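PDB 5MMD: metallo-beta-lactamase 1 from Acinetobacter baumannii, which probably hydrolyses beta-lactam antibiotics to substituted beta-amino acids, using bound zinc ions. Local coordinates for residues Leu19-Ser24 with Ser33-Val38; Phe46-Pro51 with Ile75-His80; Asn144-Ile149 with Ser189-Ala194; Arg162-Ser167 with Phe207-His212; Lys176-Pro181 with Lys219-Ala224. One frame throughout, in Å; residues are numbered along the deposited sequence.

Contact 1: Leu19-Ser24 with Ser33-Val38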
# COMPACT_ATOMS: atom_id res chain seq x y z
N LEU A 19 -10.98 2.53 -3.62
CA LEU A 19 -9.87 3.28 -3.04
C LEU A 19 -10.32 3.89 -1.72
O LEU A 19 -11.36 4.57 -1.66
CB LEU A 19 -9.42 4.37 -4.00
CG LEU A 19 -8.41 5.41 -3.53
CD1 LEU A 19 -7.04 4.90 -3.66
CD2 LEU A 19 -8.56 6.66 -4.36
N HIS A 20 -9.56 3.68 -0.65
CA HIS A 20 -9.87 4.33 0.61
C HIS A 20 -8.77 5.37 0.90
O HIS A 20 -7.59 5.17 0.59
CB HIS A 20 -10.07 3.31 1.74
CG HIS A 20 -8.84 2.53 2.13
ND1 HIS A 20 -7.91 3.01 3.04
CD2 HIS A 20 -8.44 1.28 1.80
CE1 HIS A 20 -6.95 2.12 3.19
NE2 HIS A 20 -7.27 1.04 2.48
N LYS A 21 -9.18 6.50 1.45
CA LYS A 21 -8.28 7.61 1.63
C LYS A 21 -8.48 8.11 3.01
O LYS A 21 -9.61 8.32 3.44
CB LYS A 21 -8.57 8.68 0.58
CG LYS A 21 -7.54 9.78 0.51
CD LYS A 21 -7.93 10.84 -0.55
CE LYS A 21 -8.07 10.27 -1.94
NZ LYS A 21 -6.77 9.79 -2.55
N SER A 22 -7.39 8.24 3.76
CA SER A 22 -7.47 8.72 5.14
C SER A 22 -6.37 9.71 5.39
O SER A 22 -5.41 9.76 4.63
CB SER A 22 -7.38 7.56 6.13
OG SER A 22 -6.18 6.84 5.98
N TYR A 23 -6.54 10.51 6.44
CA TYR A 23 -5.69 11.68 6.64
C TYR A 23 -4.89 11.69 7.95
O TYR A 23 -5.31 11.12 8.96
CB TYR A 23 -6.53 12.95 6.57
CG TYR A 23 -7.20 13.18 5.23
CD1 TYR A 23 -8.39 12.53 4.91
CD2 TYR A 23 -6.68 14.09 4.32
CE1 TYR A 23 -9.02 12.75 3.70
CE2 TYR A 23 -7.30 14.34 3.09
CZ TYR A 23 -8.48 13.67 2.78
OH TYR A 23 -9.13 13.86 1.58
N SER A 24 -3.76 12.39 7.93
CA SER A 24 -3.04 12.72 9.15
C SER A 24 -2.30 14.04 8.99
O SER A 24 -1.87 14.38 7.89
CB SER A 24 -2.03 11.62 9.53
OG SER A 24 -1.41 11.90 10.76
N SER A 33 -2.73 12.96 2.95
CA SER A 33 -3.66 11.85 2.83
C SER A 33 -2.89 10.57 2.44
O SER A 33 -1.82 10.64 1.86
CB SER A 33 -4.74 12.15 1.78
OG SER A 33 -4.17 12.26 0.48
N SER A 34 -3.51 9.44 2.68
CA SER A 34 -2.89 8.14 2.35
C SER A 34 -3.91 7.24 1.70
O SER A 34 -5.04 7.23 2.16
CB SER A 34 -2.34 7.50 3.61
OG SER A 34 -2.10 6.10 3.43
N ASN A 35 -3.50 6.49 0.68
CA ASN A 35 -4.38 5.59 -0.06
C ASN A 35 -4.24 4.13 0.38
O ASN A 35 -3.17 3.71 0.77
CB ASN A 35 -4.09 5.62 -1.56
CG ASN A 35 -4.27 6.99 -2.17
OD1 ASN A 35 -5.11 7.77 -1.76
ND2 ASN A 35 -3.45 7.29 -3.17
N GLY A 36 -5.33 3.39 0.25
CA GLY A 36 -5.24 1.93 0.28
C GLY A 36 -6.38 1.41 -0.60
O GLY A 36 -7.07 2.23 -1.21
N LEU A 37 -6.55 0.09 -0.70
CA LEU A 37 -7.68 -0.45 -1.45
C LEU A 37 -8.52 -1.39 -0.62
O LEU A 37 -8.08 -1.98 0.36
CB LEU A 37 -7.21 -1.20 -2.71
CG LEU A 37 -6.41 -0.44 -3.78
CD1 LEU A 37 -5.91 -1.34 -4.90
CD2 LEU A 37 -7.23 0.71 -4.40
N VAL A 38 -9.76 -1.56 -1.06
CA VAL A 38 -10.55 -2.69 -0.65
C VAL A 38 -10.86 -3.44 -1.95
O VAL A 38 -11.40 -2.88 -2.92
CB VAL A 38 -11.85 -2.28 0.10
CG1 VAL A 38 -12.62 -3.52 0.56
CG2 VAL A 38 -11.56 -1.38 1.24
O HOH W 1 -6.33 5.17 3.70
O HOH W 2 -5.24 12.58 -2.83
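His20 lays its imidazole against the backbone of Gly36, whose CA sits over one face of the His20 ring, 3.5 Å from its centroid. His20 CG stands between its backbone N and carbonyl carbon (chi1 66°), and chi2 of 86° turns the ring so that a face meets Gly36. Glycine suits the facing position because, lacking a side chain, it lets the ring lie directly on the backbone. Backbone bonds flank this contact, His20 N reaching Gly36 O and Gly36 N reaching His20 O, both at 2.9 Å; Ser22 and Ser34 pair likewise. On the face carrying His20, a water is bonded to His20 ND1, Ser22 OG and Ser34 O, while Ser22 OG also meets Trp52 N. On the other face Lys21 and Asn35 run alongside each other in the same direction. The lysine, bent at chi3 and chi4, sets NZ 2.7 Å from Asn35 OD1; Asn35 ND2 in turn bonds Pro199 O and Gly202 O. Small Ser33 lets its CB lie over a face of the Tyr23 ring, 4.0 Å from that ring's centroid. Hydrogen-bonded pairs alternating with non-hydrogen-bonded ones mark antiparallel strands, and the short link between 17-26 and 32-41 makes them a beta hairpin of the metallo-beta-lactamase fold.

Contact 2: Phe46-Pro51 with Ile75-His80. With ZN (zinc ion), chain E.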
# COMPACT_ATOMS: atom_id res chain seq x y z
N PHE A 46 -10.83 -7.83 0.84
CA PHE A 46 -9.47 -7.83 1.36
C PHE A 46 -8.99 -6.40 1.41
O PHE A 46 -9.15 -5.66 0.43
CB PHE A 46 -8.54 -8.69 0.51
CG PHE A 46 -7.39 -9.25 1.29
CD1 PHE A 46 -6.28 -8.50 1.53
CD2 PHE A 46 -7.46 -10.52 1.82
CE1 PHE A 46 -5.21 -9.02 2.28
CE2 PHE A 46 -6.40 -11.05 2.56
CZ PHE A 46 -5.29 -10.26 2.79
N ILE A 47 -8.46 -5.98 2.56
CA ILE A 47 -7.89 -4.62 2.69
C ILE A 47 -6.42 -4.59 2.33
O ILE A 47 -5.61 -5.35 2.88
CB ILE A 47 -8.04 -4.11 4.09
CG1 ILE A 47 -9.49 -3.99 4.44
CG2 ILE A 47 -7.39 -2.72 4.23
CD1 ILE A 47 -9.76 -3.95 5.93
N ILE A 48 -6.08 -3.74 1.37
CA ILE A 48 -4.69 -3.44 1.04
C ILE A 48 -4.30 -2.08 1.67
O ILE A 48 -4.69 -1.01 1.18
CB ILE A 48 -4.43 -3.40 -0.46
CG1 ILE A 48 -4.83 -4.74 -1.10
CG2 ILE A 48 -2.96 -3.06 -0.73
CD1 ILE A 48 -4.66 -4.77 -2.66
N ASP A 49 -3.55 -2.21 2.76
CA ASP A 49 -3.06 -1.14 3.67
C ASP A 49 -4.18 -0.59 4.54
O ASP A 49 -5.29 -0.34 4.06
CB ASP A 49 -2.36 -0.04 2.88
CG ASP A 49 -0.98 -0.45 2.48
OD1 ASP A 49 -0.51 -1.43 3.08
OD2 ASP A 49 -0.38 0.14 1.57
N THR A 50 -3.91 -0.49 5.84
CA THR A 50 -4.90 0.07 6.72
C THR A 50 -4.96 1.58 6.51
O THR A 50 -4.05 2.19 5.96
CB THR A 50 -4.62 -0.20 8.21
OG1 THR A 50 -3.56 0.68 8.66
CG2 THR A 50 -4.23 -1.65 8.48
N PRO A 51 -6.06 2.18 6.93
CA PRO A 51 -6.11 3.65 7.04
C PRO A 51 -5.09 4.14 8.09
O PRO A 51 -4.53 3.34 8.83
CB PRO A 51 -7.56 3.90 7.47
CG PRO A 51 -8.33 2.82 6.79
CD PRO A 51 -7.40 1.59 6.97
N ILE A 75 -3.54 -6.73 4.28
CA ILE A 75 -2.11 -6.76 4.09
C ILE A 75 -1.55 -5.32 4.20
O ILE A 75 -2.15 -4.37 3.69
CB ILE A 75 -1.73 -7.39 2.74
CG1 ILE A 75 -0.21 -7.31 2.58
CG2 ILE A 75 -2.46 -6.72 1.61
CD1 ILE A 75 0.38 -8.42 1.88
N SER A 76 -0.40 -5.16 4.89
CA SER A 76 0.27 -3.85 4.94
C SER A 76 1.56 -3.92 4.12
O SER A 76 2.32 -4.87 4.23
CB SER A 76 0.56 -3.42 6.37
OG SER A 76 -0.62 -3.27 7.10
N THR A 77 1.78 -2.91 3.28
CA THR A 77 2.80 -3.02 2.24
C THR A 77 4.14 -2.40 2.64
O THR A 77 5.13 -2.58 1.93
CB THR A 77 2.30 -2.38 0.91
OG1 THR A 77 2.04 -0.98 1.09
CG2 THR A 77 1.03 -3.05 0.46
N HIS A 78 4.18 -1.68 3.76
CA HIS A 78 5.46 -1.51 4.48
C HIS A 78 5.13 -1.07 5.89
O HIS A 78 3.94 -0.94 6.24
CB HIS A 78 6.41 -0.52 3.78
CG HIS A 78 5.92 0.89 3.68
ND1 HIS A 78 4.91 1.29 2.83
CD2 HIS A 78 6.40 2.04 4.26
CE1 HIS A 78 4.74 2.60 2.94
NE2 HIS A 78 5.64 3.08 3.78
N SER A 79 6.16 -0.82 6.70
CA SER A 79 5.96 -0.64 8.13
C SER A 79 5.37 0.71 8.57
O SER A 79 4.82 0.80 9.68
CB SER A 79 7.30 -0.85 8.88
OG SER A 79 8.20 0.19 8.58
N HIS A 80 5.45 1.75 7.73
CA HIS A 80 5.06 3.11 8.16
C HIS A 80 3.60 3.20 8.61
O HIS A 80 2.71 2.46 8.15
CB HIS A 80 5.34 4.14 7.07
CG HIS A 80 6.80 4.42 6.87
ND1 HIS A 80 7.31 4.97 5.72
CD2 HIS A 80 7.85 4.22 7.70
CE1 HIS A 80 8.61 5.12 5.85
NE2 HIS A 80 8.97 4.65 7.04
ZN ZN E . 6.22 5.12 4.02
O HOH W 3 4.91 6.36 4.07
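Asp49 and Thr77 join the end of a beta strand to the loop that opens the HxHxD zinc motif of metallo-beta-lactamases, with His78 and His80; Asp82, which binds the other zinc, follows in helix 81-84. The Asp49 carboxylate meets Thr77 at about a right angle and grips it with both oxygens. Thr77 N donates to Asp49 OD1 over 2.7 Å, and Thr77 OG1 donates to Asp49 OD2, each bond using the syn lone pair. The hydroxyl is presented because Thr77 OG1 stands between its backbone N and carbonyl carbon (chi1 62°). Tyr156 OH adds a third bond, to OD2, so this buried acid is well satisfied, and threonine suits its place because its hydroxyl adds a second donor beside its backbone N-H. One residue further on, His78 NE2 binds the zinc at 2.1 Å and His80 ND1 at 2.0 Å; a water and His140 complete this ion's ligands. By holding Thr77, the neighbour of His78, Asp49 is placed to steady the backbone that leads into the first zinc ligand. Where the strands still pair, Ile75 N reaches Ile47 O at 2.9 Å and Asp49 N reaches Ile75 O at 2.7 Å. Apolar chains suit this interior stretch: Phe46 CE1 lies 3.6 Å from Ile75 CG2, and Ile48 runs side by side with Ile75. Strands 44-48 and 70-75 are parallel neighbours joined through helix 54-66, a beta-alpha-beta crossover. Leu131 of strand 131-134, in the second sheet, covers Phe46 and Ile48, and Val133 covers Ile75.

Contact 3: Asn144-Ile149 with Ser189-Ala194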
# COMPACT_ATOMS: atom_id res chain seq x y z
N ASN A 144 9.30 -2.17 1.14
CA ASN A 144 8.05 -1.83 0.44
C ASN A 144 7.66 -2.94 -0.55
O ASN A 144 8.50 -3.50 -1.27
CB ASN A 144 8.08 -0.45 -0.27
CG ASN A 144 9.33 -0.16 -1.10
OD1 ASN A 144 9.68 1.02 -1.25
ND2 ASN A 144 9.97 -1.16 -1.68
N LEU A 145 6.38 -3.27 -0.50
CA LEU A 145 5.74 -4.25 -1.38
C LEU A 145 4.72 -3.60 -2.32
O LEU A 145 4.15 -2.56 -1.99
CB LEU A 145 4.98 -5.31 -0.56
CG LEU A 145 5.68 -6.05 0.56
CD1 LEU A 145 4.71 -6.99 1.34
CD2 LEU A 145 6.82 -6.85 -0.04
N VAL A 146 4.49 -4.26 -3.46
CA VAL A 146 3.36 -3.94 -4.34
C VAL A 146 2.40 -5.10 -4.45
O VAL A 146 2.77 -6.24 -4.18
CB VAL A 146 3.80 -3.55 -5.75
CG1 VAL A 146 4.82 -2.38 -5.70
CG2 VAL A 146 4.37 -4.71 -6.51
N VAL A 147 1.16 -4.79 -4.81
CA VAL A 147 0.12 -5.81 -4.90
C VAL A 147 -0.62 -5.71 -6.20
O VAL A 147 -1.15 -4.65 -6.54
CB VAL A 147 -0.87 -5.68 -3.74
CG1 VAL A 147 -1.90 -6.76 -3.81
CG2 VAL A 147 -0.14 -5.70 -2.38
N TRP A 148 -0.65 -6.82 -6.92
CA TRP A 148 -1.18 -6.93 -8.26
C TRP A 148 -2.50 -7.66 -8.21
O TRP A 148 -2.62 -8.69 -7.54
CB TRP A 148 -0.20 -7.65 -9.14
CG TRP A 148 -0.57 -7.97 -10.56
CD1 TRP A 148 -0.69 -9.23 -11.10
CD2 TRP A 148 -0.79 -7.05 -11.64
NE1 TRP A 148 -0.97 -9.14 -12.45
CE2 TRP A 148 -1.05 -7.82 -12.80
CE3 TRP A 148 -0.78 -5.66 -11.75
CZ2 TRP A 148 -1.31 -7.25 -14.05
CZ3 TRP A 148 -1.06 -5.08 -13.00
CH2 TRP A 148 -1.28 -5.88 -14.13
N ILE A 149 -3.48 -7.09 -8.91
CA ILE A 149 -4.77 -7.73 -9.07
C ILE A 149 -4.87 -8.22 -10.52
O ILE A 149 -5.24 -7.45 -11.40
CB ILE A 149 -5.92 -6.78 -8.76
CG1 ILE A 149 -5.58 -5.95 -7.53
CG2 ILE A 149 -7.23 -7.58 -8.60
CD1 ILE A 149 -6.67 -4.99 -7.15
N SER A 189 9.05 -4.12 -15.73
CA SER A 189 9.20 -5.37 -16.48
C SER A 189 8.14 -6.40 -16.14
O SER A 189 7.71 -7.18 -17.00
CB SER A 189 10.56 -6.00 -16.24
OG SER A 189 11.54 -5.33 -17.02
N LYS A 190 7.72 -6.40 -14.88
CA LYS A 190 6.80 -7.42 -14.40
C LYS A 190 5.36 -7.10 -14.78
O LYS A 190 4.59 -8.02 -15.07
CB LYS A 190 6.92 -7.58 -12.88
CG LYS A 190 6.42 -8.93 -12.38
CD LYS A 190 6.75 -9.11 -10.93
CE LYS A 190 6.13 -10.39 -10.34
NZ LYS A 190 6.78 -11.62 -10.81
N TYR A 191 5.01 -5.81 -14.83
CA TYR A 191 3.61 -5.42 -15.03
C TYR A 191 3.44 -4.52 -16.26
O TYR A 191 2.86 -3.45 -16.21
CB TYR A 191 3.08 -4.75 -13.76
CG TYR A 191 3.23 -5.66 -12.54
CD1 TYR A 191 2.43 -6.77 -12.38
CD2 TYR A 191 4.17 -5.38 -11.55
CE1 TYR A 191 2.56 -7.60 -11.28
CE2 TYR A 191 4.30 -6.19 -10.43
CZ TYR A 191 3.50 -7.31 -10.30
OH TYR A 191 3.63 -8.13 -9.21
N PRO A 192 3.91 -4.99 -17.41
CA PRO A 192 3.81 -4.12 -18.59
C PRO A 192 2.36 -3.76 -19.01
O PRO A 192 2.18 -2.74 -19.69
CB PRO A 192 4.50 -4.95 -19.68
CG PRO A 192 4.28 -6.39 -19.23
CD PRO A 192 4.45 -6.31 -17.74
N GLU A 193 1.38 -4.59 -18.63
CA GLU A 193 -0.01 -4.37 -19.06
C GLU A 193 -0.88 -3.77 -17.93
O GLU A 193 -2.11 -3.77 -18.04
CB GLU A 193 -0.64 -5.69 -19.54
CG GLU A 193 -0.52 -5.98 -21.07
CD GLU A 193 -1.85 -5.74 -21.86
OE1 GLU A 193 -2.74 -6.63 -21.87
OE2 GLU A 193 -1.99 -4.67 -22.50
N ALA A 194 -0.27 -3.27 -16.85
CA ALA A 194 -1.08 -2.66 -15.80
C ALA A 194 -1.95 -1.55 -16.41
O ALA A 194 -1.48 -0.77 -17.24
CB ALA A 194 -0.24 -2.10 -14.70
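Trp148 of strand 146-149 and Tyr191, the first residue to leave helical geometry after helix 180-190, face each other with CA atoms 8.4 Å apart and no hydrogen bond between the two segments. The two side chains overlap while running in opposite senses. Tyr191 CD1 comes down over the centre of the indole face, 3.3 Å above its plane, and Tyr191 CE1 lies 3.2 Å from Trp148 CG. The five-membered ring and the phenol ring are inclined at 40°, which makes the pair oblique. Trp148 CG is anti to its backbone N (chi1 176°), carrying the side chain toward Tyr191. At the far rim, the Ala194 methyl approaches the indole near its plane, with CB 3.5 Å from Trp148 CZ3; a type I turn from Tyr191 to Ala194, closed by Ala194 N to Tyr191 O at 3.2 Å, brings it back there. Alanine is small enough for this close approach, and the broad aromatic rings bury much surface in this apolar contact. Val146 CG2 adds a looser contact, 4.2 Å from Tyr191 CE2. The cluster lies between helix 180-190 and the second sheet, where Tyr134 of strand 131-134 and Leu155 of strand 154-158 also touch Tyr191.

Contact 4: Arg162-Ser167 with Phe207-His212. With ZN (zinc ion), chain D.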
# COMPACT_ATOMS: atom_id res chain seq x y z
N ARG A 162 5.22 6.85 -6.90
CA ARG A 162 4.81 8.24 -6.77
C ARG A 162 3.74 8.64 -7.77
O ARG A 162 3.72 8.15 -8.90
CB ARG A 162 6.02 9.15 -6.94
CG ARG A 162 7.12 8.86 -5.91
CD ARG A 162 6.67 9.23 -4.49
NE ARG A 162 6.58 10.70 -4.35
CZ ARG A 162 6.00 11.34 -3.35
NH1 ARG A 162 5.42 10.69 -2.33
NH2 ARG A 162 6.03 12.67 -3.36
N SER A 163 2.88 9.56 -7.34
CA SER A 163 1.84 10.10 -8.20
C SER A 163 2.45 10.96 -9.30
O SER A 163 3.54 11.55 -9.15
CB SER A 163 0.85 10.92 -7.38
OG SER A 163 1.45 12.12 -6.99
N LEU A 164 1.75 11.03 -10.43
CA LEU A 164 2.27 11.79 -11.56
C LEU A 164 2.45 13.27 -11.21
O LEU A 164 3.24 13.96 -11.85
CB LEU A 164 1.36 11.69 -12.78
CG LEU A 164 1.64 10.64 -13.85
CD1 LEU A 164 0.72 11.00 -15.06
CD2 LEU A 164 3.09 10.54 -14.27
N GLU A 165 1.69 13.76 -10.22
CA GLU A 165 1.77 15.19 -9.86
C GLU A 165 2.99 15.52 -8.97
O GLU A 165 3.29 16.69 -8.71
CB GLU A 165 0.49 15.62 -9.13
CG GLU A 165 -0.75 15.60 -10.01
CD GLU A 165 -1.27 14.18 -10.35
OE1 GLU A 165 -1.12 13.23 -9.54
OE2 GLU A 165 -1.85 14.04 -11.46
N SER A 166 3.70 14.49 -8.55
CA SER A 166 4.86 14.64 -7.68
C SER A 166 6.11 14.84 -8.49
O SER A 166 6.37 14.08 -9.42
CB SER A 166 5.02 13.40 -6.80
OG SER A 166 3.91 13.25 -5.93
N SER A 167 6.86 15.89 -8.19
CA SER A 167 8.14 16.15 -8.83
C SER A 167 9.30 15.39 -8.17
O SER A 167 10.42 15.40 -8.67
CB SER A 167 8.47 17.66 -8.78
OG SER A 167 8.74 17.96 -7.41
N PHE A 207 -0.22 3.23 -16.33
CA PHE A 207 1.12 2.68 -16.33
C PHE A 207 2.18 3.77 -16.24
O PHE A 207 3.29 3.50 -15.77
CB PHE A 207 1.33 1.83 -17.60
CG PHE A 207 2.72 1.26 -17.74
CD1 PHE A 207 3.02 0.01 -17.22
CD2 PHE A 207 3.70 1.95 -18.45
CE1 PHE A 207 4.28 -0.53 -17.36
CE2 PHE A 207 4.97 1.41 -18.59
CZ PHE A 207 5.25 0.17 -18.05
N GLU A 208 1.83 5.00 -16.64
CA GLU A 208 2.82 6.10 -16.59
C GLU A 208 3.39 6.32 -15.17
O GLU A 208 4.51 6.79 -15.02
CB GLU A 208 2.24 7.42 -17.12
CG GLU A 208 3.31 8.54 -17.30
CD GLU A 208 2.75 9.83 -17.95
OE1 GLU A 208 1.50 9.94 -18.08
OE2 GLU A 208 3.54 10.73 -18.37
N LEU A 209 2.64 5.98 -14.13
CA LEU A 209 3.13 6.18 -12.79
C LEU A 209 4.40 5.37 -12.54
O LEU A 209 5.29 5.83 -11.80
CB LEU A 209 2.08 5.82 -11.75
CG LEU A 209 1.16 6.98 -11.36
CD1 LEU A 209 0.32 7.47 -12.49
CD2 LEU A 209 0.28 6.52 -10.19
N LEU A 210 4.49 4.19 -13.15
CA LEU A 210 5.67 3.36 -13.02
C LEU A 210 6.90 4.00 -13.69
O LEU A 210 8.00 4.03 -13.08
CB LEU A 210 5.42 1.97 -13.60
CG LEU A 210 4.24 1.19 -12.99
CD1 LEU A 210 4.24 -0.24 -13.50
CD2 LEU A 210 4.29 1.22 -11.45
N LYS A 211 6.71 4.53 -14.90
CA LYS A 211 7.77 5.20 -15.65
C LYS A 211 8.21 6.48 -14.92
O LYS A 211 9.40 6.74 -14.76
CB LYS A 211 7.34 5.54 -17.07
CG LYS A 211 7.02 4.34 -17.96
CD LYS A 211 6.82 4.68 -19.45
NZ LYS A 211 8.07 6.89 -19.97
N HIS A 212 7.22 7.25 -14.48
CA HIS A 212 7.44 8.48 -13.73
C HIS A 212 8.30 8.21 -12.47
O HIS A 212 9.26 8.91 -12.19
CB HIS A 212 6.07 9.10 -13.38
CG HIS A 212 6.15 10.34 -12.53
ND1 HIS A 212 6.73 11.51 -12.95
CD2 HIS A 212 5.72 10.57 -11.27
CE1 HIS A 212 6.64 12.42 -12.00
NE2 HIS A 212 6.05 11.86 -10.96
ZN ZN D . 7.20 12.12 -14.86
O HOH W 4 8.02 10.59 -16.72
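His212 CG stands anti to its backbone N (chi1 177°), and chi2 of 64° turns the ring from helix 208-223 into the type I turn formed by Ser163 to Ser166. His212 NE2 there donates to Ser166 O at 2.7 Å. The acceptor lies almost in the imidazole plane, though the N-H...O angle of 131° shows a bent bond. At the other ring nitrogen, His212 ND1 binds a zinc ion that also carries a water, a third site, apart from the zinc ions on His78/His80/His140 and Asp82/Cys159/His201. Histidine suits the place because its two nitrogens serve metal and backbone at once, which together would fix the rotation of the ring. Leu164 covers the imidazole: its CA lies over one face, 4.0 Å from the His212 ring centroid, and its CD2 is 3.4 Å from His212 CB. The same leucine crosses Glu208 at about a right angle, with Leu164 CD1 3.3 Å from Glu208 OE1, and sets its CG 3.7 Å from Leu209 CD1; its branching lets one methyl meet His212 and the other Glu208. Thr213, next along helix 208-223, bonds Arg162 N through its hydroxyl, while Leu209 packs on Val197 and Pro199 of strand 196-199.

Contact 5: Lys176-Pro181 with Lys219-Ala224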
# COMPACT_ATOMS: atom_id res chain seq x y z
N LYS A 176 15.90 3.70 0.13
CA LYS A 176 17.05 3.11 -0.51
C LYS A 176 17.16 3.75 -1.88
O LYS A 176 16.70 3.19 -2.88
CB LYS A 176 16.89 1.59 -0.62
CG LYS A 176 16.51 0.91 0.69
CD LYS A 176 17.54 1.13 1.79
CE LYS A 176 18.81 0.37 1.51
NZ LYS A 176 19.82 0.52 2.58
N ILE A 177 17.76 4.94 -1.93
CA ILE A 177 17.71 5.76 -3.14
C ILE A 177 18.47 5.08 -4.25
O ILE A 177 18.05 5.11 -5.41
CB ILE A 177 18.32 7.19 -2.95
CG1 ILE A 177 17.43 8.04 -2.04
CG2 ILE A 177 18.44 7.89 -4.30
CD1 ILE A 177 16.00 8.14 -2.50
N ASP A 178 19.57 4.43 -3.90
CA ASP A 178 20.40 3.80 -4.90
C ASP A 178 19.79 2.50 -5.45
O ASP A 178 20.06 2.10 -6.57
CB ASP A 178 21.77 3.57 -4.31
CG ASP A 178 22.51 4.87 -4.03
OD1 ASP A 178 22.18 5.93 -4.65
OD2 ASP A 178 23.41 4.85 -3.17
N GLN A 179 18.93 1.86 -4.66
CA GLN A 179 18.24 0.65 -5.13
C GLN A 179 16.93 0.94 -5.88
O GLN A 179 16.46 0.11 -6.67
CB GLN A 179 17.95 -0.26 -3.95
CG GLN A 179 19.21 -0.75 -3.18
CD GLN A 179 18.82 -1.62 -1.99
OE1 GLN A 179 17.66 -2.03 -1.87
NE2 GLN A 179 19.78 -1.87 -1.09
N TRP A 180 16.35 2.12 -5.65
CA TRP A 180 15.01 2.45 -6.15
C TRP A 180 14.89 2.37 -7.69
O TRP A 180 13.92 1.83 -8.21
CB TRP A 180 14.59 3.84 -5.68
CG TRP A 180 13.10 4.02 -5.58
CD1 TRP A 180 12.13 3.38 -6.33
CD2 TRP A 180 12.40 4.88 -4.68
NE1 TRP A 180 10.89 3.80 -5.94
CE2 TRP A 180 11.02 4.72 -4.94
CE3 TRP A 180 12.81 5.79 -3.70
CZ2 TRP A 180 10.05 5.46 -4.26
CZ3 TRP A 180 11.86 6.48 -3.00
CH2 TRP A 180 10.48 6.33 -3.28
N PRO A 181 15.88 2.89 -8.42
CA PRO A 181 15.73 2.73 -9.87
C PRO A 181 15.65 1.27 -10.33
O PRO A 181 14.73 0.96 -11.10
CB PRO A 181 16.98 3.41 -10.43
CG PRO A 181 17.46 4.34 -9.33
CD PRO A 181 17.12 3.61 -8.06
N LYS A 219 16.85 10.21 -11.09
CA LYS A 219 17.25 11.60 -10.89
C LYS A 219 17.82 11.81 -9.48
O LYS A 219 18.88 12.40 -9.34
CB LYS A 219 16.07 12.54 -11.15
CG LYS A 219 15.98 13.00 -12.62
CD LYS A 219 14.81 13.92 -12.91
CE LYS A 219 14.92 14.48 -14.32
N ALA A 220 17.12 11.32 -8.47
CA ALA A 220 17.59 11.42 -7.09
C ALA A 220 18.91 10.67 -6.93
O ALA A 220 19.87 11.20 -6.38
CB ALA A 220 16.54 10.90 -6.14
N SER A 221 18.99 9.44 -7.42
CA SER A 221 20.21 8.66 -7.28
C SER A 221 21.40 9.35 -7.94
O SER A 221 22.48 9.45 -7.34
CB SER A 221 20.05 7.26 -7.86
OG SER A 221 21.19 6.48 -7.57
N ASN A 222 21.22 9.83 -9.16
CA ASN A 222 22.29 10.55 -9.84
C ASN A 222 22.70 11.81 -9.10
O ASN A 222 23.89 12.02 -8.87
CB ASN A 222 21.88 10.91 -11.27
CG ASN A 222 21.68 9.67 -12.14
OD1 ASN A 222 22.42 8.69 -12.04
ND2 ASN A 222 20.67 9.72 -13.01
N LYS A 223 21.73 12.63 -8.70
CA LYS A 223 22.02 13.86 -7.96
C LYS A 223 22.82 13.56 -6.70
O LYS A 223 23.73 14.31 -6.33
CB LYS A 223 20.73 14.58 -7.56
CG LYS A 223 20.24 15.68 -8.51
CD LYS A 223 20.07 15.19 -9.95
NZ LYS A 223 17.97 16.55 -10.21
N ALA A 224 22.45 12.48 -6.02
CA ALA A 224 23.04 12.16 -4.73
C ALA A 224 24.52 11.81 -4.91
O ALA A 224 24.88 11.18 -5.90
CB ALA A 224 22.31 11.03 -4.08
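Ser221 and Asp178 supply the polar part of this contact, a single hydrogen bond in which Ser221 OG donates to Asp178 OD1 across 3.1 Å. The oxygen is met on its anti side, the donor lying 24° out of the carboxylate plane. Ser221 OG is anti to its backbone N (chi1 -173°), which turns the hydroxyl toward the acid. A serine suits a helix face close to another chain segment, being short yet able to donate. The setting is the outer end of two helices of the alpha-beta/beta-alpha sandwich: residues 176-181 lead into helix 180-190, and 219-223 are the C-terminal end of helix 208-223, near the surface. Apolar contacts fill the remainder. Ile177 points toward the helix, and its branch methyl CG2 touches the backbone at 3.5 Å from Ser221 N. The same methyl lies 4.0 Å from Ala220 CB, where the small alanine allows the isoleucine to come close to the helix. Pro181 CG reaches Ser221 CB at 4.2 Å; a proline fits near the start of a helix, where a backbone N-H is not needed. Leu169 from a loop touches both Ile177 and Ala220. Trp180 stacks on Phe160, gives its NE1 hydrogen to Phe160 O and packs on Thr213 and Ala217 of helix 208-223.

In the fold
From the N terminus, contact 1 closes first, a short hairpin loop between strands 17-26 and 32-41. Contact 2 then closes the crossover from strand 44-48 through helix 54-66 to strand 70-75; the two adjoin through Leu37 O and Ile48 N in the same sheet. Contact 3 follows in series, but touches contact 2 through Thr77 O and Leu145 N, bringing the second sheet against the zinc loop. Contacts 3, 4 and 5 each close a loop of about 40 residues; all their first segments precede the second ones, which follow in the same order, so they cross and none nests. Contacts 3 and 5 share helix 180-190, contacts 4 and 5 share helix 208-223, and Phe207 packs contact 4 against contact 3.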